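GTP-binding protein (Thermus thermophilus, PDB 2DBY) binds GDP through a P-loop G domain of the YchF/OLA1 type and probably acts as an ATPase that associates with the ribosome and its large subunit. Local coordinates at residues V204-N209 / L232-E237; K178-F183 / L199-V204; L2-V7 / V100-H105; E213-G218 / V238-A243. All coordinates share one frame; numbering follows the deposited sequence.

Contact 1 (V204-N209 / L232-E237). With GDP (guanosine-5'-diphosphate), chain B.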
loop_
_atom_site.group_PDB
_atom_site.type_symbol
_atom_site.label_atom_id
_atom_site.label_comp_id
_atom_site.label_asym_id
_atom_site.label_seq_id
_atom_site.Cartn_x
_atom_site.Cartn_y
_atom_site.Cartn_z
ATOM N N VAL A 204 -8.098 -3.514 -2.923
ATOM C CA VAL A 204 -8.708 -2.264 -3.380
ATOM C C VAL A 204 -9.094 -1.366 -2.224
ATOM O O VAL A 204 -9.534 -1.864 -1.165
ATOM C CB VAL A 204 -10.006 -2.532 -4.188
ATOM C CG1 VAL A 204 -10.768 -1.203 -4.403
ATOM C CG2 VAL A 204 -9.689 -3.175 -5.535
ATOM N N ILE A 205 -8.878 -0.061 -2.419
ATOM C CA ILE A 205 -9.295 0.962 -1.452
ATOM C C ILE A 205 -10.283 1.861 -2.199
ATOM O O ILE A 205 -9.979 2.327 -3.286
ATOM C CB ILE A 205 -8.114 1.863 -1.025
ATOM C CG1 ILE A 205 -7.030 1.047 -0.336
ATOM C CG2 ILE A 205 -8.630 3.000 -0.092
ATOM C CD1 ILE A 205 -5.673 1.768 -0.373
ATOM N N TYR A 206 -11.478 2.079 -1.659
ATOM C CA TYR A 206 -12.406 2.987 -2.309
ATOM C C TYR A 206 -12.125 4.304 -1.588
ATOM O O TYR A 206 -12.211 4.357 -0.360
ATOM C CB TYR A 206 -13.853 2.588 -2.034
ATOM C CG TYR A 206 -14.395 1.460 -2.889
ATOM C CD1 TYR A 206 -15.550 0.788 -2.504
ATOM C CD2 TYR A 206 -13.783 1.087 -4.071
ATOM C CE1 TYR A 206 -16.086 -0.231 -3.277
ATOM C CE2 TYR A 206 -14.307 0.066 -4.869
ATOM C CZ TYR A 206 -15.467 -0.588 -4.455
ATOM O OH TYR A 206 -16.013 -1.589 -5.225
ATOM N N VAL A 207 -11.781 5.346 -2.342
ATOM C CA VAL A 207 -11.467 6.648 -1.745
ATOM C C VAL A 207 -12.699 7.519 -1.955
ATOM O O VAL A 207 -12.960 7.984 -3.070
ATOM C CB VAL A 207 -10.235 7.287 -2.457
ATOM C CG1 VAL A 207 -9.908 8.637 -1.834
ATOM C CG2 VAL A 207 -9.030 6.359 -2.342
ATOM N N ALA A 208 -13.476 7.696 -0.895
ATOM C CA ALA A 208 -14.699 8.508 -0.984
ATOM C C ALA A 208 -14.322 9.976 -0.886
ATOM O O ALA A 208 -13.922 10.443 0.185
ATOM C CB ALA A 208 -15.680 8.129 0.156
ATOM N N ASN A 209 -14.427 10.692 -2.004
ATOM C CA ASN A 209 -14.099 12.125 -2.039
ATOM C C ASN A 209 -15.341 12.883 -1.587
ATOM O O ASN A 209 -16.402 12.777 -2.207
ATOM C CB ASN A 209 -13.706 12.546 -3.454
ATOM C CG ASN A 209 -13.114 13.941 -3.499
ATOM O OD1 ASN A 209 -12.727 14.505 -2.462
ATOM N ND2 ASN A 209 -13.024 14.502 -4.686
ATOM N N LEU A 232 -17.973 -3.695 1.246
ATOM C CA LEU A 232 -18.066 -4.973 1.953
ATOM C C LEU A 232 -18.270 -6.118 0.974
ATOM O O LEU A 232 -17.708 -7.198 1.165
ATOM C CB LEU A 232 -19.199 -4.943 2.983
ATOM C CG LEU A 232 -19.156 -6.067 4.011
ATOM C CD1 LEU A 232 -17.830 -5.984 4.783
ATOM C CD2 LEU A 232 -20.356 -5.944 4.968
ATOM N N GLU A 233 -19.032 -5.866 -0.090
ATOM C CA GLU A 233 -19.295 -6.885 -1.112
ATOM C C GLU A 233 -18.084 -7.143 -1.976
ATOM O O GLU A 233 -17.856 -8.259 -2.429
ATOM C CB GLU A 233 -20.442 -6.463 -2.028
ATOM C CG GLU A 233 -21.752 -6.284 -1.313
ATOM C CD GLU A 233 -22.872 -5.943 -2.262
ATOM O OE1 GLU A 233 -24.040 -6.004 -1.831
ATOM O OE2 GLU A 233 -22.591 -5.611 -3.434
ATOM N N GLU A 234 -17.298 -6.105 -2.208
ATOM C CA GLU A 234 -16.113 -6.232 -3.060
ATOM C C GLU A 234 -14.801 -6.514 -2.333
ATOM O O GLU A 234 -13.755 -6.627 -2.981
ATOM C CB GLU A 234 -15.969 -4.948 -3.903
ATOM C CG GLU A 234 -17.181 -4.675 -4.815
ATOM C CD GLU A 234 -17.515 -5.845 -5.757
ATOM O OE1 GLU A 234 -18.657 -6.358 -5.699
ATOM O OE2 GLU A 234 -16.656 -6.256 -6.553
ATOM N N GLY A 235 -14.841 -6.618 -1.001
ATOM C CA GLY A 235 -13.619 -6.877 -0.245
ATOM C C GLY A 235 -12.637 -5.706 -0.272
ATOM O O GLY A 235 -11.425 -5.904 -0.184
ATOM N N ALA A 236 -13.162 -4.486 -0.388
ATOM C CA ALA A 236 -12.330 -3.263 -0.430
ATOM C C ALA A 236 -12.382 -2.530 0.916
ATOM O O ALA A 236 -13.298 -2.748 1.720
ATOM C CB ALA A 236 -12.861 -2.329 -1.533
ATOM N N GLU A 237 -11.400 -1.663 1.160
ATOM C CA GLU A 237 -11.383 -0.858 2.376
ATOM C C GLU A 237 -11.816 0.528 1.926
ATOM O O GLU A 237 -11.748 0.824 0.736
ATOM C CB GLU A 237 -9.978 -0.786 2.959
ATOM C CG GLU A 237 -9.517 -2.108 3.553
ATOM C CD GLU A 237 -10.511 -2.642 4.570
ATOM O OE1 GLU A 237 -10.890 -1.883 5.491
ATOM O OE2 GLU A 237 -10.920 -3.818 4.454
HETATM P PB GDP B . -10.945 14.544 -12.278
HETATM O O1B GDP B . -11.731 14.696 -13.573
HETATM O O2B GDP B . -11.300 13.150 -11.528
HETATM O O3B GDP B . -9.488 15.002 -12.272
HETATM O O3A GDP B . -11.673 15.644 -11.306
HETATM P PA GDP B . -11.152 17.088 -10.807
HETATM O O1A GDP B . -9.906 16.939 -10.046
HETATM O O2A GDP B . -10.908 18.053 -12.072
HETATM O "O5'" GDP B . -12.279 17.725 -9.841
HETATM C "C5'" GDP B . -13.484 17.933 -10.586
HETATM C "C4'" GDP B . -14.267 19.109 -9.948
HETATM O "O4'" GDP B . -14.637 18.839 -8.538
HETATM C "C3'" GDP B . -13.496 20.419 -9.872
HETATM O "O3'" GDP B . -13.955 21.715 -10.254
HETATM C "C2'" GDP B . -12.789 20.314 -8.495
HETATM O "O2'" GDP B . -12.570 21.670 -8.040
HETATM C "C1'" GDP B . -13.949 19.817 -7.645
HETATM N N9 GDP B . -13.512 19.087 -6.420
HETATM C C8 GDP B . -12.590 18.059 -6.350
HETATM N N7 GDP B . -12.458 17.645 -5.119
HETATM C C5 GDP B . -13.279 18.373 -4.316
HETATM C C6 GDP B . -13.568 18.374 -2.910
HETATM O O6 GDP B . -13.007 17.595 -2.174
HETATM N N1 GDP B . -14.490 19.275 -2.414
HETATM C C2 GDP B . -15.127 20.162 -3.263
HETATM N N2 GDP B . -16.040 21.046 -2.747
HETATM N N3 GDP B . -14.869 20.173 -4.578
HETATM C C4 GDP B . -13.966 19.309 -5.139
HETATM O O HOH W 1 -8.982 -5.302 -0.868
#
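The turn leaving helix 222-234 meets strand 204-209 here, closing the beta-alpha-beta crossover that continues into strand 237-241. Two backbone hydrogen bonds fix the parallel register of Ile205 with Glu237. Glu237 N donates to Val204 O over 3.0 Å, lying in the carbonyl plane, and Tyr206 N donates to Glu237 O over 2.7 Å, nearly along the C=O axis. Beside them Ala236 CB makes a CH-pi contact over the middle of the Tyr206 ring, 4.1 Å from its centroid and 3° off the normal. The same methyl touches Val204 CG1 at 3.7 Å. At the ring tip, Tyr206 OH reaches Glu234 CG at 3.3 Å, while the bend of Glu234 at chi2 leads its carboxylate away. Gly235, with phi 68°, turns the chain out of the helix and so aims Ala236 CB at the strand. At the strand's other end Asn209 OD1 bonds Ala243 N and ND2 bonds Val12 O, beside the guanine of GDP; an alanine here would lose both bonds and would probably loosen the base pocket. Water 1 accepts from Val204 N (2.9 Å) and donates to Gly235 O (2.6 Å).

Contact 2 (K178-F183 / L199-V204)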
loop_
_atom_site.group_PDB
_atom_site.type_symbol
_atom_site.label_atom_id
_atom_site.label_comp_id
_atom_site.label_asym_id
_atom_site.label_seq_id
_atom_site.Cartn_x
_atom_site.Cartn_y
_atom_site.Cartn_z
ATOM N N LYS A 178 -17.976 -11.604 -9.437
ATOM C CA LYS A 178 -17.273 -11.359 -8.169
ATOM C C LYS A 178 -15.749 -11.302 -8.361
ATOM O O LYS A 178 -15.172 -12.061 -9.138
ATOM C CB LYS A 178 -17.657 -12.432 -7.152
ATOM C CG LYS A 178 -19.180 -12.386 -6.885
ATOM C CD LYS A 178 -19.720 -13.699 -6.395
ATOM C CE LYS A 178 -21.264 -13.681 -6.480
ATOM N NZ LYS A 178 -21.836 -14.980 -6.033
ATOM N N PRO A 179 -15.075 -10.410 -7.647
ATOM C CA PRO A 179 -13.618 -10.290 -7.799
ATOM C C PRO A 179 -12.801 -11.402 -7.171
ATOM O O PRO A 179 -13.200 -11.962 -6.153
ATOM C CB PRO A 179 -13.314 -8.936 -7.150
ATOM C CG PRO A 179 -14.376 -8.869 -6.040
ATOM C CD PRO A 179 -15.612 -9.477 -6.633
ATOM N N ALA A 180 -11.626 -11.678 -7.737
ATOM C CA ALA A 180 -10.785 -12.730 -7.195
ATOM C C ALA A 180 -10.401 -12.417 -5.744
ATOM O O ALA A 180 -10.229 -13.330 -4.941
ATOM C CB ALA A 180 -9.514 -12.933 -8.056
ATOM N N ARG A 181 -10.345 -11.136 -5.379
ATOM C CA ARG A 181 -9.917 -10.799 -4.024
ATOM C C ARG A 181 -10.875 -11.285 -2.919
ATOM O O ARG A 181 -10.442 -11.429 -1.767
ATOM C CB ARG A 181 -9.674 -9.278 -3.888
ATOM C CG ARG A 181 -10.962 -8.436 -3.691
ATOM C CD ARG A 181 -10.636 -6.923 -3.882
ATOM N NE ARG A 181 -10.504 -6.540 -5.297
ATOM C CZ ARG A 181 -11.496 -6.096 -6.067
ATOM N NH1 ARG A 181 -12.726 -5.952 -5.594
ATOM N NH2 ARG A 181 -11.267 -5.801 -7.338
ATOM N N THR A 182 -12.134 -11.558 -3.257
ATOM C CA THR A 182 -13.082 -12.054 -2.245
ATOM C C THR A 182 -13.227 -13.569 -2.256
ATOM O O THR A 182 -14.030 -14.121 -1.503
ATOM C CB THR A 182 -14.490 -11.465 -2.388
ATOM O OG1 THR A 182 -15.003 -11.694 -3.709
ATOM C CG2 THR A 182 -14.479 -9.953 -2.067
ATOM N N PHE A 183 -12.484 -14.243 -3.118
ATOM C CA PHE A 183 -12.556 -15.710 -3.141
ATOM C C PHE A 183 -11.877 -16.194 -1.858
ATOM O O PHE A 183 -10.842 -15.663 -1.454
ATOM C CB PHE A 183 -11.833 -16.258 -4.372
ATOM C CG PHE A 183 -12.154 -17.699 -4.658
ATOM C CD1 PHE A 183 -13.304 -18.029 -5.371
ATOM C CD2 PHE A 183 -11.334 -18.710 -4.187
ATOM C CE1 PHE A 183 -13.643 -19.362 -5.608
ATOM C CE2 PHE A 183 -11.656 -20.066 -4.414
ATOM C CZ PHE A 183 -12.820 -20.386 -5.129
ATOM N N LEU A 199 -6.126 -9.228 -12.091
ATOM C CA LEU A 199 -6.356 -7.825 -11.773
ATOM C C LEU A 199 -7.314 -7.636 -10.595
ATOM O O LEU A 199 -7.109 -6.740 -9.752
ATOM C CB LEU A 199 -6.899 -7.098 -13.003
ATOM C CG LEU A 199 -5.998 -7.234 -14.238
ATOM C CD1 LEU A 199 -6.581 -6.333 -15.318
ATOM C CD2 LEU A 199 -4.516 -6.819 -13.949
ATOM N N THR A 200 -8.354 -8.465 -10.530
ATOM C CA THR A 200 -9.332 -8.352 -9.453
ATOM C C THR A 200 -8.885 -9.012 -8.154
ATOM O O THR A 200 -9.636 -9.012 -7.175
ATOM C CB THR A 200 -10.731 -8.915 -9.846
ATOM O OG1 THR A 200 -10.611 -10.299 -10.171
ATOM C CG2 THR A 200 -11.290 -8.157 -11.050
ATOM N N ALA A 201 -7.669 -9.554 -8.148
ATOM C CA ALA A 201 -7.094 -10.141 -6.929
ATOM C C ALA A 201 -6.314 -9.047 -6.163
ATOM O O ALA A 201 -5.987 -9.218 -4.971
ATOM C CB ALA A 201 -6.154 -11.332 -7.284
ATOM N N LYS A 202 -6.005 -7.934 -6.831
ATOM C CA LYS A 202 -5.287 -6.847 -6.156
ATOM C C LYS A 202 -6.183 -6.197 -5.092
ATOM O O LYS A 202 -7.389 -5.991 -5.306
ATOM C CB LYS A 202 -4.840 -5.766 -7.173
ATOM C CG LYS A 202 -3.963 -6.314 -8.314
ATOM C CD LYS A 202 -3.686 -5.248 -9.388
ATOM C CE LYS A 202 -2.941 -5.836 -10.592
ATOM N NZ LYS A 202 -1.508 -6.145 -10.296
ATOM N N PRO A 203 -5.607 -5.873 -3.926
ATOM C CA PRO A 203 -6.410 -5.236 -2.872
ATOM C C PRO A 203 -6.934 -3.916 -3.412
ATOM O O PRO A 203 -6.268 -3.248 -4.223
ATOM C CB PRO A 203 -5.399 -5.008 -1.752
ATOM C CG PRO A 203 -4.437 -6.136 -1.941
ATOM C CD PRO A 203 -4.264 -6.226 -3.428
ATOM N N VAL A 204 -8.098 -3.514 -2.923
ATOM C CA VAL A 204 -8.708 -2.264 -3.380
ATOM C C VAL A 204 -9.094 -1.366 -2.224
ATOM O O VAL A 204 -9.534 -1.864 -1.165
ATOM C CB VAL A 204 -10.006 -2.532 -4.188
ATOM C CG1 VAL A 204 -10.768 -1.203 -4.403
ATOM C CG2 VAL A 204 -9.689 -3.175 -5.535
HETATM O O HOH W 2 -8.523 -5.510 -7.809
#
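Arg181, Thr200 and Ala180 bury the most surface where two short 3-10 turns, 180-182 and 199-201, come together. Thr200 is gripped at two atoms. Ala180 N gives a nearly straight hydrogen bond to Thr200 OG1, 3.0 Å long with 174° at the hydrogen, and this hydroxyl also bonds Asp139 OD2. Arg181 N bonds Thr200 O over 2.9 Å, its donor standing above the carbonyl plane rather than on a lone pair. Alongside, Ala180 CB meets Ala201 CB at 3.8 Å. The Arg181 chain starts with CG in the crowded place between backbone N and carbonyl carbon (chi1 80°) and bends at chi3 (78°), which folds the guanidinium back across segment 199-204. Pro179 CB lies over one guanidinium face and Val204 CG2 over the opposite one, 3.5 Å from Arg181 CZ. At the edge, Arg181 NE donates to Lys202 O over 3.2 Å, and NH2 donates to water 2, which in turn donates to Leu199 O and Lys202 O. NH2 also forms a salt bridge with Glu132, and NH1 bonds Glu234 O. An alanine in place of Arg181 would lose these guanidinium bonds and would probably loosen the two turns from each other and from helix 222-234. Around them, Ala180 packs on Leu170 of helix 161-175, Thr200 on Leu135 of helix 124-156 and Ala201 on Leu193 of helix 187-195, just before strand 204-209 begins.

Contact 3 (L2-V7 / V100-H105). With FMT (formic acid), chain C.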
loop_
_atom_site.group_PDB
_atom_site.type_symbol
_atom_site.label_atom_id
_atom_site.label_comp_id
_atom_site.label_asym_id
_atom_site.label_seq_id
_atom_site.Cartn_x
_atom_site.Cartn_y
_atom_site.Cartn_z
ATOM N N LEU A 2 5.740 -1.877 -6.193
ATOM C CA LEU A 2 5.202 -1.911 -4.833
ATOM C C LEU A 2 4.537 -0.537 -4.691
ATOM O O LEU A 2 5.057 0.363 -4.019
ATOM C CB LEU A 2 6.337 -2.032 -3.814
ATOM C CG LEU A 2 5.811 -2.331 -2.416
ATOM C CD1 LEU A 2 5.016 -3.640 -2.440
ATOM C CD2 LEU A 2 6.964 -2.403 -1.451
ATOM N N ALA A 3 3.385 -0.374 -5.332
ATOM C CA ALA A 3 2.721 0.908 -5.329
ATOM C C ALA A 3 1.209 0.752 -5.429
ATOM O O ALA A 3 0.701 -0.313 -5.797
ATOM C CB ALA A 3 3.219 1.753 -6.517
ATOM N N VAL A 4 0.514 1.841 -5.128
ATOM C CA VAL A 4 -0.949 1.874 -5.179
ATOM C C VAL A 4 -1.322 2.682 -6.427
ATOM O O VAL A 4 -0.873 3.822 -6.596
ATOM C CB VAL A 4 -1.540 2.583 -3.955
ATOM C CG1 VAL A 4 -3.081 2.656 -4.069
ATOM C CG2 VAL A 4 -1.108 1.853 -2.674
ATOM N N GLY A 5 -2.132 2.089 -7.292
ATOM C CA GLY A 5 -2.551 2.782 -8.504
ATOM C C GLY A 5 -3.870 3.501 -8.238
ATOM O O GLY A 5 -4.841 2.860 -7.831
ATOM N N ILE A 6 -3.900 4.820 -8.439
ATOM C CA ILE A 6 -5.106 5.612 -8.219
ATOM C C ILE A 6 -5.886 5.725 -9.515
ATOM O O ILE A 6 -5.357 6.205 -10.534
ATOM C CB ILE A 6 -4.770 7.040 -7.703
ATOM C CG1 ILE A 6 -3.953 6.917 -6.404
ATOM C CG2 ILE A 6 -6.092 7.836 -7.460
ATOM C CD1 ILE A 6 -3.731 8.224 -5.683
ATOM N N VAL A 7 -7.149 5.285 -9.487
ATOM C CA VAL A 7 -7.970 5.340 -10.686
ATOM C C VAL A 7 -9.208 6.170 -10.456
ATOM O O VAL A 7 -9.611 6.398 -9.314
ATOM C CB VAL A 7 -8.397 3.923 -11.165
ATOM C CG1 VAL A 7 -7.179 3.035 -11.293
ATOM C CG2 VAL A 7 -9.377 3.322 -10.227
ATOM N N VAL A 100 0.696 -2.242 -10.859
ATOM C CA VAL A 100 0.641 -1.817 -9.457
ATOM C C VAL A 100 0.166 -2.979 -8.592
ATOM O O VAL A 100 -0.443 -3.915 -9.099
ATOM C CB VAL A 100 -0.292 -0.611 -9.248
ATOM C CG1 VAL A 100 0.318 0.615 -9.965
ATOM C CG2 VAL A 100 -1.690 -0.917 -9.795
ATOM N N ALA A 101 0.442 -2.901 -7.293
ATOM C CA ALA A 101 0.089 -3.970 -6.346
ATOM C C ALA A 101 -1.274 -3.833 -5.688
ATOM O O ALA A 101 -1.817 -4.801 -5.156
ATOM C CB ALA A 101 1.159 -4.052 -5.272
ATOM N N ALA A 102 -1.805 -2.621 -5.698
ATOM C CA ALA A 102 -3.119 -2.330 -5.123
ATOM C C ALA A 102 -3.733 -1.196 -5.925
ATOM O O ALA A 102 -3.022 -0.469 -6.638
ATOM C CB ALA A 102 -3.000 -1.959 -3.605
ATOM N N ILE A 103 -5.050 -1.033 -5.797
ATOM C CA ILE A 103 -5.798 -0.032 -6.537
ATOM C C ILE A 103 -6.586 0.852 -5.563
ATOM O O ILE A 103 -7.186 0.352 -4.609
ATOM C CB ILE A 103 -6.816 -0.736 -7.492
ATOM C CG1 ILE A 103 -6.052 -1.578 -8.519
ATOM C CG2 ILE A 103 -7.730 0.310 -8.141
ATOM C CD1 ILE A 103 -6.951 -2.442 -9.412
ATOM N N ALA A 104 -6.576 2.158 -5.793
ATOM C CA ALA A 104 -7.355 3.064 -4.957
ATOM C C ALA A 104 -8.252 3.772 -5.980
ATOM O O ALA A 104 -7.773 4.463 -6.888
ATOM C CB ALA A 104 -6.434 4.062 -4.228
ATOM N N HIS A 105 -9.557 3.601 -5.831
ATOM C CA HIS A 105 -10.512 4.161 -6.782
ATOM C C HIS A 105 -11.204 5.352 -6.151
ATOM O O HIS A 105 -11.900 5.212 -5.144
ATOM C CB HIS A 105 -11.541 3.056 -7.169
ATOM C CG HIS A 105 -12.476 3.437 -8.287
ATOM N ND1 HIS A 105 -13.190 2.497 -9.005
ATOM C CD2 HIS A 105 -12.794 4.642 -8.826
ATOM C CE1 HIS A 105 -13.908 3.103 -9.935
ATOM N NE2 HIS A 105 -13.690 4.408 -9.848
HETATM C C FMT C . -12.333 -0.522 -8.556
HETATM O O1 FMT C . -13.553 -0.400 -8.617
HETATM O O2 FMT C . -11.764 -1.763 -8.546
#
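In the mixed, largely parallel sheet at the core of the G domain, strand 3-7, which leads into the P-loop, runs parallel to strand 102-108. Their short segments approach to 4.4 Å between axes and cross at -31°. Straight backbone bonds give the register: Gly5 N to Ala102 O at 2.8 Å, Ala104 N to Gly5 O at 2.8 Å and Val7 N to Ala104 O at 2.8 Å. Where the pairing starts, Ala3 O accepts from Ala101 N at 3.0 Å and only weakly from Ala102 N. On the face of Val4 and Ile6, Val4 CG1 touches Ala104 CB at 3.6 Å. On the other face the methyls of Val100 crowd Gly5; a CB there would fall 2.9 Å from Val100 CG2, a clash. Val7 CG2 sits over one face of the His105 ring as a CH-pi contact, offset toward the rim. His105 ND1 donates to O1 of a formic acid molecule, probably from the crystallisation liquor, at 2.9 Å, which is consistent with a protonated ND1.

Contact 4 (E213-G218 / V238-A243). With GDP (guanosine-5'-diphosphate), chain B.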
loop_
_atom_site.group_PDB
_atom_site.type_symbol
_atom_site.label_atom_id
_atom_site.label_comp_id
_atom_site.label_asym_id
_atom_site.label_seq_id
_atom_site.Cartn_x
_atom_site.Cartn_y
_atom_site.Cartn_z
ATOM N N GLU A 213 -16.817 19.310 5.119
ATOM C CA GLU A 213 -17.737 19.203 6.269
ATOM C C GLU A 213 -18.087 17.761 6.612
ATOM O O GLU A 213 -18.514 17.472 7.727
ATOM C CB GLU A 213 -19.038 19.955 6.003
ATOM C CG GLU A 213 -19.734 19.549 4.736
ATOM C CD GLU A 213 -19.422 20.500 3.582
ATOM O OE1 GLU A 213 -18.266 21.019 3.483
ATOM O OE2 GLU A 213 -20.344 20.718 2.765
ATOM N N ASP A 214 -17.923 16.856 5.649
ATOM C CA ASP A 214 -18.222 15.446 5.867
ATOM C C ASP A 214 -17.063 14.646 6.471
ATOM O O ASP A 214 -17.194 13.449 6.681
ATOM C CB ASP A 214 -18.666 14.791 4.552
ATOM C CG ASP A 214 -20.150 14.982 4.275
ATOM O OD1 ASP A 214 -20.885 15.294 5.235
ATOM O OD2 ASP A 214 -20.591 14.814 3.114
ATOM N N LEU A 215 -15.923 15.298 6.728
ATOM C CA LEU A 215 -14.785 14.612 7.315
ATOM C C LEU A 215 -15.047 14.501 8.814
ATOM O O LEU A 215 -15.714 15.360 9.404
ATOM C CB LEU A 215 -13.481 15.387 7.055
ATOM C CG LEU A 215 -13.072 15.507 5.574
ATOM C CD1 LEU A 215 -11.875 16.456 5.429
ATOM C CD2 LEU A 215 -12.736 14.100 5.016
ATOM N N PRO A 216 -14.458 13.496 9.464
ATOM C CA PRO A 216 -13.565 12.468 8.922
ATOM C C PRO A 216 -14.157 11.185 8.337
ATOM O O PRO A 216 -13.474 10.494 7.586
ATOM C CB PRO A 216 -12.700 12.137 10.125
ATOM C CG PRO A 216 -13.747 12.095 11.209
ATOM C CD PRO A 216 -14.569 13.357 10.928
ATOM N N ASP A 217 -15.401 10.848 8.674
ATOM C CA ASP A 217 -15.968 9.569 8.201
ATOM C C ASP A 217 -17.183 9.604 7.278
ATOM O O ASP A 217 -17.768 8.548 6.987
ATOM C CB ASP A 217 -16.345 8.696 9.409
ATOM C CG ASP A 217 -15.211 8.535 10.404
ATOM O OD1 ASP A 217 -14.086 8.207 9.987
ATOM O OD2 ASP A 217 -15.463 8.717 11.615
ATOM N N GLY A 218 -17.578 10.787 6.832
ATOM C CA GLY A 218 -18.731 10.896 5.969
ATOM C C GLY A 218 -19.974 10.386 6.677
ATOM O O GLY A 218 -20.869 9.807 6.056
ATOM N N VAL A 238 -12.249 1.372 2.862
ATOM C CA VAL A 238 -12.719 2.726 2.510
ATOM C C VAL A 238 -11.915 3.803 3.233
ATOM O O VAL A 238 -11.590 3.678 4.428
ATOM C CB VAL A 238 -14.238 2.912 2.889
ATOM C CG1 VAL A 238 -14.688 4.365 2.654
ATOM C CG2 VAL A 238 -15.101 1.998 2.029
ATOM N N VAL A 239 -11.536 4.841 2.498
ATOM C CA VAL A 239 -10.855 5.968 3.136
ATOM C C VAL A 239 -11.608 7.203 2.680
ATOM O O VAL A 239 -11.865 7.371 1.481
ATOM C CB VAL A 239 -9.394 6.147 2.715
ATOM C CG1 VAL A 239 -8.785 7.286 3.558
ATOM C CG2 VAL A 239 -8.598 4.863 2.931
ATOM N N VAL A 240 -11.965 8.068 3.626
ATOM C CA VAL A 240 -12.700 9.282 3.264
ATOM C C VAL A 240 -11.766 10.482 3.263
ATOM O O VAL A 240 -11.070 10.731 4.252
ATOM C CB VAL A 240 -13.857 9.535 4.263
ATOM C CG1 VAL A 240 -14.653 10.775 3.843
ATOM C CG2 VAL A 240 -14.737 8.289 4.361
ATOM N N VAL A 241 -11.747 11.216 2.154
ATOM C CA VAL A 241 -10.900 12.412 2.048
ATOM C C VAL A 241 -11.628 13.527 1.307
ATOM O O VAL A 241 -12.621 13.301 0.618
ATOM C CB VAL A 241 -9.615 12.127 1.224
ATOM C CG1 VAL A 241 -8.925 10.878 1.754
ATOM C CG2 VAL A 241 -9.956 11.994 -0.269
ATOM N N SER A 242 -11.147 14.751 1.476
ATOM C CA SER A 242 -11.646 15.862 0.672
ATOM C C SER A 242 -10.410 16.219 -0.173
ATOM O O SER A 242 -9.438 16.776 0.354
ATOM C CB SER A 242 -12.014 17.080 1.531
ATOM O OG SER A 242 -12.164 18.195 0.676
ATOM N N ALA A 243 -10.427 15.891 -1.464
ATOM C CA ALA A 243 -9.295 16.175 -2.346
ATOM C C ALA A 243 -8.986 17.661 -2.344
ATOM O O ALA A 243 -7.831 18.069 -2.338
ATOM C CB ALA A 243 -9.618 15.725 -3.787
HETATM P PB GDP B . -10.945 14.544 -12.278
HETATM O O1B GDP B . -11.731 14.696 -13.573
HETATM O O2B GDP B . -11.300 13.150 -11.528
HETATM O O3B GDP B . -9.488 15.002 -12.272
HETATM O O3A GDP B . -11.673 15.644 -11.306
HETATM P PA GDP B . -11.152 17.088 -10.807
HETATM O O1A GDP B . -9.906 16.939 -10.046
HETATM O O2A GDP B . -10.908 18.053 -12.072
HETATM O "O5'" GDP B . -12.279 17.725 -9.841
HETATM C "C5'" GDP B . -13.484 17.933 -10.586
HETATM C "C4'" GDP B . -14.267 19.109 -9.948
HETATM O "O4'" GDP B . -14.637 18.839 -8.538
HETATM C "C3'" GDP B . -13.496 20.419 -9.872
HETATM O "O3'" GDP B . -13.955 21.715 -10.254
HETATM C "C2'" GDP B . -12.789 20.314 -8.495
HETATM O "O2'" GDP B . -12.570 21.670 -8.040
HETATM C "C1'" GDP B . -13.949 19.817 -7.645
HETATM N N9 GDP B . -13.512 19.087 -6.420
HETATM C C8 GDP B . -12.590 18.059 -6.350
HETATM N N7 GDP B . -12.458 17.645 -5.119
HETATM C C5 GDP B . -13.279 18.373 -4.316
HETATM C C6 GDP B . -13.568 18.374 -2.910
HETATM O O6 GDP B . -13.007 17.595 -2.174
HETATM N N1 GDP B . -14.490 19.275 -2.414
HETATM C C2 GDP B . -15.127 20.162 -3.263
HETATM N N2 GDP B . -16.040 21.046 -2.747
HETATM N N3 GDP B . -14.869 20.173 -4.578
HETATM C C4 GDP B . -13.966 19.309 -5.139
HETATM O O HOH W 3 -11.019 10.553 6.957
#
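Val240 points from strand 237-241 into the loop that precedes helix 222-234, and each of its carbons meets that loop. Its CB lies 3.5 Å from Pro216 O. CG1, anti to the backbone N (chi1 -178°), touches Leu215 CD2 at 4.0 Å, and CG2, beside the backbone N, reaches Asp217 O at 4.0 Å. The peptide bond before Pro216 is cis. Leu215 spreads its tip along the strand end, with CD2 3.8 Å from Val240 O and CD1 4.0 Å from Ser242 CB. Ser242, with OG anti to its own N (chi1 166°), donates to O6 of GDP at 3.0 Å and caps the following helix through Leu245 N; it opens Ser242-Ala243-Arg244, which matches the G5 guanine-binding motif (Ser-Ala-Lys) with arginine in the third place. No direct hydrogen bond joins the two segments. Instead water 3 donates to Pro216 O at 2.5 Å and to Val240 O at 2.7 Å, so the loop is held by apolar contact and one shared water, while Ser242 OG ties the guanine to the start of helix 243-250.

Along the chain contact 3 closes first and contact 2 next, whereas the segments of contacts 1 and 4 alternate. Contacts 1, 3 and 4 reach one sheet, in which strand 204-209 lies between strands 102-108 and 237-241. The centre of contact 1 is about 11 Å from that of contact 2, 12 Å from contact 3 and 13 Å from contact 4; contacts 2 and 4 are about 24 Å apart. Contact 2 shares Val204 with contact 1, and its Lys202 NZ bonds Val100 O of contact 3. Ala208 N bonds Val239 O, joining contacts 1 and 4. Contact 4 and Asn209 lie at the sheet's guanine end, while contact 2 and the pairing of contact 1 lie at the start of strand 204-209.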